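PDB 5HUO: nicotinate-nucleotide diphosphorylase (Carboxylating) from Streptococcus pyogenes GA06023, which catalyses the transfer of a phosphoribosyl group from 5-phospho-alpha-D-ribose 1-diphosphate to quinolinate, with decarboxylation, yielding nicotinate mononucleotide for NAD+ biosynthesis. Local coordinates for residues Thr96-His101 and Val115-Gly120; Thr90-Val95 and Val122-Thr127; Ile194-Asn199 and Lys222-Glu227. All blocks are in the same frame, centred on the assembly; numbering follows the deposited sequence.

Followed from the N terminus, the chain passes two helices and strand 66-73 before helix 82-92, whose last turn and exit form T90-V95; it runs on as strand 95-98, loops round, and returns as strand 114-119. Contact 1 closes this inner loop by antiparallel pairing. Helix 122-153 then starts, and its first turns come back to T90-V95 as contact 2, closing a wider loop that encloses the first. The two touch where I118 packs against V95 and L125, so sheet and helices share one core. Contact 3 follows in series: it joins strands 194-196 and 224-228 of the C-terminal domain's parallel sheet, its centre about 46 Å from the centres of both others.

Contact 1: residues Thr96-His101 and Val115-Gly120; sequences TFQNPH and VLEIIG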
loop_
_atom_site.group_PDB
_atom_site.type_symbol
_atom_site.label_atom_id
_atom_site.label_comp_id
_atom_site.label_asym_id
_atom_site.label_seq_id
_atom_site.Cartn_x
_atom_site.Cartn_y
_atom_site.Cartn_z
ATOM N N THR A 96 11.062 -26.438 3.385
ATOM C CA THR A 96 12.179 -26.650 4.328
ATOM C C THR A 96 13.494 -26.762 3.600
ATOM O O THR A 96 13.512 -26.950 2.383
ATOM C CB THR A 96 11.969 -27.900 5.179
ATOM O OG1 THR A 96 11.800 -29.036 4.329
ATOM C CG2 THR A 96 10.736 -27.726 6.040
ATOM N N PHE A 97 14.580 -26.652 4.346
ATOM C CA PHE A 97 15.891 -26.656 3.725
ATOM C C PHE A 97 16.832 -27.566 4.418
ATOM O O PHE A 97 16.690 -27.842 5.565
ATOM C CB PHE A 97 16.479 -25.266 3.731
ATOM C CG PHE A 97 15.620 -24.249 3.044
ATOM C CD1 PHE A 97 15.769 -24.006 1.705
ATOM C CD2 PHE A 97 14.655 -23.561 3.728
ATOM C CE1 PHE A 97 14.957 -23.067 1.062
ATOM C CE2 PHE A 97 13.866 -22.627 3.080
ATOM C CZ PHE A 97 14.006 -22.389 1.755
ATOM N N GLN A 98 17.800 -28.041 3.685
ATOM C CA GLN A 98 18.889 -28.799 4.244
ATOM C C GLN A 98 20.166 -28.134 3.771
ATOM O O GLN A 98 20.292 -27.792 2.592
ATOM C CB GLN A 98 18.838 -30.223 3.778
ATOM C CG GLN A 98 17.950 -31.119 4.620
ATOM C CD GLN A 98 17.653 -32.471 3.948
ATOM O OE1 GLN A 98 18.216 -32.825 2.906
ATOM N NE2 GLN A 98 16.798 -33.232 4.564
ATOM N N ASN A 99 21.128 -27.995 4.674
ATOM C CA ASN A 99 22.389 -27.344 4.359
ATOM C C ASN A 99 23.540 -28.267 4.785
ATOM O O ASN A 99 24.190 -28.026 5.802
ATOM C CB ASN A 99 22.479 -25.982 5.066
ATOM C CG ASN A 99 23.585 -25.101 4.524
ATOM O OD1 ASN A 99 24.530 -25.548 3.825
ATOM N ND2 ASN A 99 23.511 -23.863 4.863
ATOM N N PRO A 100 23.826 -29.295 3.986
ATOM C CA PRO A 100 24.851 -30.289 4.250
ATOM C C PRO A 100 26.193 -29.747 4.624
ATOM O O PRO A 100 26.835 -30.324 5.496
ATOM C CB PRO A 100 24.999 -31.003 2.905
ATOM C CG PRO A 100 23.682 -30.872 2.259
ATOM C CD PRO A 100 23.243 -29.485 2.641
ATOM N N HIS A 101 26.624 -28.668 4.004
ATOM C CA HIS A 101 27.964 -28.121 4.249
ATOM C C HIS A 101 27.994 -26.870 5.147
ATOM O O HIS A 101 29.030 -26.226 5.289
ATOM C CB HIS A 101 28.633 -27.807 2.936
ATOM C CG HIS A 101 28.887 -28.995 2.117
ATOM N ND1 HIS A 101 29.554 -30.083 2.588
ATOM C CD2 HIS A 101 28.561 -29.277 0.848
ATOM C CE1 HIS A 101 29.635 -30.996 1.649
ATOM N NE2 HIS A 101 29.026 -30.541 0.585
ATOM N N VAL A 115 25.215 -25.764 -2.209
ATOM C CA VAL A 115 24.956 -24.737 -1.216
ATOM C C VAL A 115 23.737 -25.056 -0.333
ATOM O O VAL A 115 23.778 -24.933 0.866
ATOM C CB VAL A 115 24.729 -23.396 -1.902
ATOM C CG1 VAL A 115 24.410 -22.314 -0.871
ATOM C CG2 VAL A 115 25.964 -23.008 -2.713
ATOM N N LEU A 116 22.673 -25.509 -0.962
ATOM C CA LEU A 116 21.443 -25.858 -0.268
ATOM C C LEU A 116 20.648 -26.945 -1.001
ATOM O O LEU A 116 20.697 -27.051 -2.216
ATOM C CB LEU A 116 20.525 -24.634 -0.159
ATOM C CG LEU A 116 20.526 -23.809 1.091
ATOM C CD1 LEU A 116 19.233 -23.016 1.104
ATOM C CD2 LEU A 116 20.616 -24.584 2.384
ATOM N N GLU A 117 19.854 -27.665 -0.214
ATOM C CA GLU A 117 18.796 -28.477 -0.722
ATOM C C GLU A 117 17.519 -27.872 -0.277
ATOM O O GLU A 117 17.368 -27.464 0.848
ATOM C CB GLU A 117 18.929 -29.891 -0.232
ATOM C CG GLU A 117 19.968 -30.684 -1.021
ATOM C CD GLU A 117 20.431 -31.970 -0.321
ATOM O OE1 GLU A 117 20.383 -32.068 0.925
ATOM O OE2 GLU A 117 20.903 -32.871 -1.065
ATOM N N ILE A 118 16.610 -27.764 -1.218
ATOM C CA ILE A 118 15.293 -27.190 -0.976
ATOM C C ILE A 118 14.193 -28.271 -1.076
ATOM O O ILE A 118 14.061 -28.925 -2.108
ATOM C CB ILE A 118 14.954 -26.077 -1.979
ATOM C CG1 ILE A 118 15.989 -25.001 -1.966
ATOM C CG2 ILE A 118 13.600 -25.431 -1.632
ATOM C CD1 ILE A 118 17.059 -25.173 -3.014
ATOM N N ILE A 119 13.397 -28.419 -0.011
ATOM C CA ILE A 119 12.370 -29.478 0.072
ATOM C C ILE A 119 10.973 -28.923 0.251
ATOM O O ILE A 119 10.709 -28.178 1.153
ATOM C CB ILE A 119 12.601 -30.448 1.225
ATOM C CG1 ILE A 119 13.837 -31.271 0.989
ATOM C CG2 ILE A 119 11.445 -31.401 1.358
ATOM C CD1 ILE A 119 15.053 -30.667 1.661
ATOM N N GLY A 120 10.099 -29.329 -0.642
ATOM C CA GLY A 120 8.716 -28.908 -0.606
ATOM C C GLY A 120 7.945 -29.395 -1.822
ATOM O O GLY A 120 8.440 -30.161 -2.646
#
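F97 and I118 sit side by side on one face of an antiparallel strand pair, the non-hydrogen-bonded pair at the middle of a short piece of regular sheet. Strand 95-98 is one of the two edge strands, within this chain, of a four-stranded antiparallel sheet in the N-terminal domain, and 114-119 is its inner neighbour. With chi1 at -57°, the F97 ring swings back beside its own backbone N, and its CE1 meets I118 CG1 at 3.7 Å; this methylene approaches the ring edge, near the ring plane. A branch of L116 comes in obliquely, L116 CD1 lying 3.7 Å from F97 CD1, while the other methyl of L116, CD2, rests 3.6 Å from N99 CB. On the opposite face T96, Q98, E117 and I119 gather, and the CB atoms of Q98 and E117 lie 4.0 Å apart.

The backbone holds these neighbours in register. T96 and I119 exchange two nearly straight hydrogen bonds, as do Q98 and E117; E117 N reaches Q98 O at 2.8 Å. Between these pairs, F97 CA adds a CA-H...O contact of 3.3 Å to E117 O. The pairing thins beyond Q98, where N99 turns its amide to F103 O, which receives the ND2 hydrogen bond.

Further out, helix 82-92 covers the F97 face: Q86 touches F97 and L116, and F85 touches I118. On its other side, strand 114-119 bonds to strand 66-73, where V115 and L116 both face L71 in a classic beta bulge. At the far end of the pairing, I119 O accepts the T96 N-H at 2.9 Å, and T96 OG1 adds a weak second bond to the same oxygen at 3.5 Å.

Contact 2: residues Thr90-Val95 and Val122-Thr127; sequences TLFDEV and VRSLLT
F92 reaches from the end of helix 82-92 to S124 and T127. At CB the chain directs CG anti to the backbone N (chi1 -166°), which sends the ring toward helix 122-153. CD2 then comes within 4.2 Å of S124 CB, and CE2, the next atom round, stands 4.1 Å from S124 CA. The far corner, CZ, meets the T127 methyl CG2 at 3.8 Å; the two side chains cross at about a right angle, and the approach to the ring is oblique. T127 OG1 is hydrogen-bonded to D54, and it is the methyl CG2 that meets the ring.

The contact lies where helix 82-92 gives way to strand 95-98, and there the chain leans on the first turns of the long helix 122-153, within the N-terminal domain. D93, just past the ring, brings the polar link. Its CB lies 3.7 Å from S124 CB, and the carboxylate receives a hydrogen bond from S124 OG at OD2, though the length in the model is too short to be trusted. S121 OG joins the group, hydrogen-bonded to S124 OG and weakly to D93 OD2. V95, next in line, extends the apolar packing, its CG1 standing 4.4 Å from L125 CD2.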
loop_
_atom_site.group_PDB
_atom_site.type_symbol
_atom_site.label_atom_id
_atom_site.label_comp_id
_atom_site.label_asym_id
_atom_site.label_seq_id
_atom_site.Cartn_x
_atom_site.Cartn_y
_atom_site.Cartn_z
ATOM N N THR A 90 9.647 -19.474 1.427
ATOM C CA THR A 90 8.912 -19.495 2.681
ATOM C C THR A 90 7.693 -18.553 2.756
ATOM O O THR A 90 6.714 -18.850 3.413
ATOM C CB THR A 90 9.896 -19.182 3.799
ATOM O OG1 THR A 90 10.719 -20.325 3.943
ATOM C CG2 THR A 90 9.238 -19.002 5.053
ATOM N N LEU A 91 7.774 -17.404 2.113
ATOM C CA LEU A 91 6.607 -16.529 1.945
ATOM C C LEU A 91 5.514 -17.124 1.045
ATOM O O LEU A 91 4.332 -16.868 1.237
ATOM C CB LEU A 91 7.017 -15.250 1.285
ATOM C CG LEU A 91 7.811 -14.281 2.128
ATOM C CD1 LEU A 91 8.333 -13.192 1.200
ATOM C CD2 LEU A 91 6.947 -13.677 3.214
ATOM N N PHE A 92 5.940 -17.944 0.096
ATOM C CA PHE A 92 5.052 -18.561 -0.892
ATOM C C PHE A 92 4.347 -19.836 -0.398
ATOM O O PHE A 92 3.175 -20.063 -0.696
ATOM C CB PHE A 92 5.856 -18.904 -2.139
ATOM C CG PHE A 92 5.022 -19.236 -3.352
ATOM C CD1 PHE A 92 4.541 -18.239 -4.188
ATOM C CD2 PHE A 92 4.750 -20.551 -3.666
ATOM C CE1 PHE A 92 3.767 -18.546 -5.310
ATOM C CE2 PHE A 92 3.986 -20.874 -4.782
ATOM C CZ PHE A 92 3.490 -19.870 -5.616
ATOM N N ASP A 93 5.061 -20.653 0.350
ATOM C CA ASP A 93 4.559 -21.957 0.735
ATOM C C ASP A 93 5.380 -22.529 1.887
ATOM O O ASP A 93 6.268 -21.898 2.388
ATOM C CB ASP A 93 4.558 -22.889 -0.506
ATOM C CG ASP A 93 3.699 -24.154 -0.316
ATOM O OD1 ASP A 93 2.755 -24.120 0.512
ATOM O OD2 ASP A 93 4.011 -25.212 -0.894
ATOM N N GLU A 94 5.027 -23.733 2.313
ATOM C CA GLU A 94 5.751 -24.432 3.367
ATOM C C GLU A 94 6.891 -25.171 2.721
ATOM O O GLU A 94 6.695 -26.068 1.902
ATOM C CB GLU A 94 4.860 -25.391 4.105
ATOM C CG GLU A 94 3.908 -24.713 5.067
ATOM C CD GLU A 94 3.745 -25.479 6.372
ATOM O OE1 GLU A 94 2.635 -25.435 6.934
ATOM O OE2 GLU A 94 4.717 -26.112 6.864
ATOM N N VAL A 95 8.088 -24.722 3.029
ATOM C CA VAL A 95 9.273 -25.223 2.388
ATOM C C VAL A 95 10.326 -25.346 3.426
ATOM O O VAL A 95 10.505 -24.457 4.241
ATOM C CB VAL A 95 9.758 -24.272 1.278
ATOM C CG1 VAL A 95 11.078 -24.729 0.678
ATOM C CG2 VAL A 95 8.721 -24.170 0.161
ATOM N N VAL A 122 6.443 -29.557 -5.499
ATOM C CA VAL A 122 7.037 -29.224 -6.786
ATOM C C VAL A 122 6.620 -27.844 -7.297
ATOM O O VAL A 122 7.414 -27.075 -7.833
ATOM C CB VAL A 122 6.661 -30.253 -7.850
ATOM C CG1 VAL A 122 7.134 -29.794 -9.219
ATOM C CG2 VAL A 122 7.303 -31.565 -7.548
ATOM N N ARG A 123 5.355 -27.548 -7.157
ATOM C CA ARG A 123 4.853 -26.285 -7.648
ATOM C C ARG A 123 5.529 -25.116 -6.949
ATOM O O ARG A 123 5.900 -24.145 -7.587
ATOM C CB ARG A 123 3.346 -26.253 -7.582
ATOM C CG ARG A 123 2.721 -26.983 -8.763
ATOM C CD ARG A 123 1.535 -27.846 -8.349
ATOM N NE ARG A 123 0.576 -28.062 -9.439
ATOM C CZ ARG A 123 -0.575 -27.400 -9.594
ATOM N NH1 ARG A 123 -1.372 -27.656 -10.621
ATOM N NH2 ARG A 123 -0.932 -26.469 -8.720
ATOM N N SER A 124 5.733 -25.221 -5.646
ATOM C CA SER A 124 6.413 -24.166 -4.904
ATOM C C SER A 124 7.890 -24.028 -5.292
ATOM O O SER A 124 8.410 -22.924 -5.351
ATOM C CB SER A 124 6.326 -24.396 -3.415
ATOM O OG SER A 124 4.993 -24.696 -3.090
ATOM N N LEU A 125 8.531 -25.138 -5.589
ATOM C CA LEU A 125 9.928 -25.080 -5.904
ATOM C C LEU A 125 10.175 -24.432 -7.238
ATOM O O LEU A 125 11.051 -23.560 -7.377
ATOM C CB LEU A 125 10.562 -26.447 -5.871
ATOM C CG LEU A 125 10.389 -27.210 -4.520
ATOM C CD1 LEU A 125 10.940 -28.602 -4.676
ATOM C CD2 LEU A 125 11.020 -26.560 -3.347
ATOM N N LEU A 126 9.402 -24.815 -8.237
ATOM C CA LEU A 126 9.651 -24.317 -9.584
ATOM C C LEU A 126 9.156 -22.901 -9.795
ATOM O O LEU A 126 9.770 -22.127 -10.475
ATOM C CB LEU A 126 9.043 -25.237 -10.610
ATOM C CG LEU A 126 9.549 -26.668 -10.547
ATOM C CD1 LEU A 126 9.060 -27.470 -11.737
ATOM C CD2 LEU A 126 11.064 -26.735 -10.479
ATOM N N THR A 127 8.058 -22.564 -9.177
ATOM C CA THR A 127 7.501 -21.264 -9.348
ATOM C C THR A 127 8.360 -20.233 -8.650
ATOM O O THR A 127 8.459 -19.095 -9.093
ATOM C CB THR A 127 6.036 -21.232 -8.827
ATOM O OG1 THR A 127 5.260 -22.086 -9.660
ATOM C CG2 THR A 127 5.421 -19.869 -8.917
#

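Contact 3: residues Ile194-Asn199 and Lys222-Glu227; sequences IMLKDN and KMVEVE
The carboxylate of E227 has K197 lying over one of its faces, with the methylenes CB and CG above the plane; K197 CB is 3.4 Å from E227 OE1. The lysine bends at its last torsion (chi4 -87°), bringing NZ back over the same face to form a salt bridge with E227 OE2 at 3.1 Å, from well above the carboxylate plane. M195 SD comes to that oxygen as well, at 3.6 Å, its side chain crossing that of E227 at about a right angle. A second flat group, the carboxylate of E225, has a methyl over one face: M195 CE stands 3.6 Å from E225 OE1. Here the M195 and E225 side chains run alongside each other in the same direction, each with CG anti to its backbone N.

These groups project from two neighbouring parallel strands, 194-196 and 224-228, joined by a beta-alpha-beta crossover through helices 198-204 and 207-217. The pair belongs to the open alpha/beta barrel of quinolinate phosphoribosyltransferases, with 194-196 at one edge of the parallel sheet as counted within this chain. Backbone bonds step between the strands: I194 N to M223 O, E225 N to I194 O, L196 N to E225 O, and E227 N to L196 O, the third of these being almost straight at 2.8 Å.

The other face of the sheet is apolar. I194 lies beside V224, and L196 CD1 meets V226 CG2 at 4.0 Å; helix 207-217 covers this layer with A210, I211 and A214, and S56 and I60 of a neighbouring subunit also pack on I194 and L196. On the M195 face, H186 touches both M195 and E225, and a bound sulfate, probably from the crystallisation liquor, lies about 3 Å from the M195 side chain and forms a long, weak ion pair with K197 NZ.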
loop_
_atom_site.group_PDB
_atom_site.type_symbol
_atom_site.label_atom_id
_atom_site.label_comp_id
_atom_site.label_asym_id
_atom_site.label_seq_id
_atom_site.Cartn_x
_atom_site.Cartn_y
_atom_site.Cartn_z
ATOM N N ILE A 194 25.746 14.316 6.546
ATOM C CA ILE A 194 25.881 15.496 5.698
ATOM C C ILE A 194 27.090 15.315 4.814
ATOM O O ILE A 194 28.164 14.936 5.297
ATOM C CB ILE A 194 25.991 16.757 6.541
ATOM C CG1 ILE A 194 24.615 17.052 7.118
ATOM C CG2 ILE A 194 26.543 17.919 5.699
ATOM C CD1 ILE A 194 24.528 18.353 7.879
ATOM N N MET A 195 26.902 15.573 3.529
ATOM C CA MET A 195 28.032 15.635 2.640
ATOM C C MET A 195 27.962 16.878 1.772
ATOM O O MET A 195 27.063 17.061 0.983
ATOM C CB MET A 195 28.179 14.379 1.790
ATOM C CG MET A 195 29.571 14.318 1.138
ATOM S SD MET A 195 29.836 12.896 0.075
ATOM C CE MET A 195 29.390 11.536 1.183
ATOM N N LEU A 196 28.968 17.716 1.952
ATOM C CA LEU A 196 29.084 18.993 1.256
ATOM C C LEU A 196 29.982 18.723 0.086
ATOM O O LEU A 196 31.175 18.496 0.228
ATOM C CB LEU A 196 29.678 20.077 2.146
ATOM C CG LEU A 196 28.823 20.350 3.380
ATOM C CD1 LEU A 196 29.653 21.122 4.393
ATOM C CD2 LEU A 196 27.536 21.075 3.066
ATOM N N LYS A 197 29.356 18.760 -1.070
ATOM C CA LYS A 197 29.984 18.466 -2.352
ATOM C C LYS A 197 30.525 19.751 -3.042
ATOM O O LYS A 197 30.472 20.851 -2.498
ATOM C CB LYS A 197 28.983 17.693 -3.239
ATOM C CG LYS A 197 28.190 16.612 -2.499
ATOM C CD LYS A 197 27.381 15.755 -3.460
ATOM C CE LYS A 197 26.903 14.443 -2.818
ATOM N NZ LYS A 197 27.885 13.322 -2.910
ATOM N N ASP A 198 31.118 19.559 -4.213
ATOM C CA ASP A 198 31.610 20.663 -5.097
ATOM C C ASP A 198 30.829 22.034 -5.063
ATOM O O ASP A 198 31.362 23.101 -4.711
ATOM C CB ASP A 198 31.705 20.101 -6.541
ATOM C CG ASP A 198 30.411 19.264 -7.015
ATOM O OD1 ASP A 198 29.414 19.050 -6.276
ATOM O OD2 ASP A 198 30.413 18.808 -8.175
ATOM N N ASN A 199 29.546 21.969 -5.411
ATOM C CA ASN A 199 28.670 23.162 -5.493
ATOM C C ASN A 199 28.300 23.833 -4.167
ATOM O O ASN A 199 28.157 25.026 -4.103
ATOM C CB ASN A 199 27.412 22.871 -6.341
ATOM C CG ASN A 199 26.762 21.532 -6.029
ATOM O OD1 ASN A 199 27.170 20.817 -5.117
ATOM N ND2 ASN A 199 25.769 21.177 -6.805
ATOM N N LYS A 222 24.610 14.589 13.425
ATOM C CA LYS A 222 25.033 14.246 12.057
ATOM C C LYS A 222 26.541 14.428 11.818
ATOM O O LYS A 222 27.076 15.500 12.073
ATOM C CB LYS A 222 24.344 15.154 11.021
ATOM C CG LYS A 222 22.819 15.132 11.022
ATOM C CD LYS A 222 22.293 13.928 10.323
ATOM C CE LYS A 222 20.788 13.960 10.312
ATOM N NZ LYS A 222 20.230 12.837 11.085
ATOM N N MET A 223 27.201 13.388 11.305
ATOM C CA MET A 223 28.564 13.517 10.779
ATOM C C MET A 223 28.564 14.412 9.574
ATOM O O MET A 223 27.566 14.529 8.852
ATOM C CB MET A 223 29.140 12.201 10.338
ATOM C CG MET A 223 29.404 11.264 11.510
ATOM S SD MET A 223 30.620 11.854 12.751
ATOM C CE MET A 223 31.108 10.303 13.594
ATOM N N VAL A 224 29.658 15.138 9.398
ATOM C CA VAL A 224 29.788 16.073 8.292
ATOM C C VAL A 224 31.011 15.714 7.533
ATOM O O VAL A 224 32.119 15.590 8.091
ATOM C CB VAL A 224 29.888 17.534 8.755
ATOM C CG1 VAL A 224 30.238 18.461 7.597
ATOM C CG2 VAL A 224 28.572 17.997 9.333
ATOM N N GLU A 225 30.807 15.617 6.237
ATOM C CA GLU A 225 31.875 15.325 5.282
ATOM C C GLU A 225 31.913 16.412 4.209
ATOM O O GLU A 225 30.903 17.000 3.883
ATOM C CB GLU A 225 31.668 13.947 4.631
ATOM C CG GLU A 225 32.753 13.548 3.654
ATOM C CD GLU A 225 32.695 12.088 3.197
ATOM O OE1 GLU A 225 31.895 11.307 3.706
ATOM O OE2 GLU A 225 33.478 11.713 2.309
ATOM N N VAL A 226 33.112 16.661 3.682
ATOM C CA VAL A 226 33.300 17.614 2.582
ATOM C C VAL A 226 34.115 17.009 1.477
ATOM O O VAL A 226 35.196 16.479 1.742
ATOM C CB VAL A 226 34.095 18.847 3.012
ATOM C CG1 VAL A 226 34.320 19.747 1.816
ATOM C CG2 VAL A 226 33.370 19.612 4.065
ATOM N N GLU A 227 33.627 17.170 0.250
ATOM C CA GLU A 227 34.394 16.822 -0.967
ATOM C C GLU A 227 35.274 17.966 -1.394
ATOM O O GLU A 227 34.808 19.064 -1.583
ATOM C CB GLU A 227 33.501 16.476 -2.157
ATOM C CG GLU A 227 32.476 15.359 -1.931
ATOM C CD GLU A 227 31.648 15.046 -3.181
ATOM O OE1 GLU A 227 31.724 15.847 -4.177
ATOM O OE2 GLU A 227 30.936 13.997 -3.150
#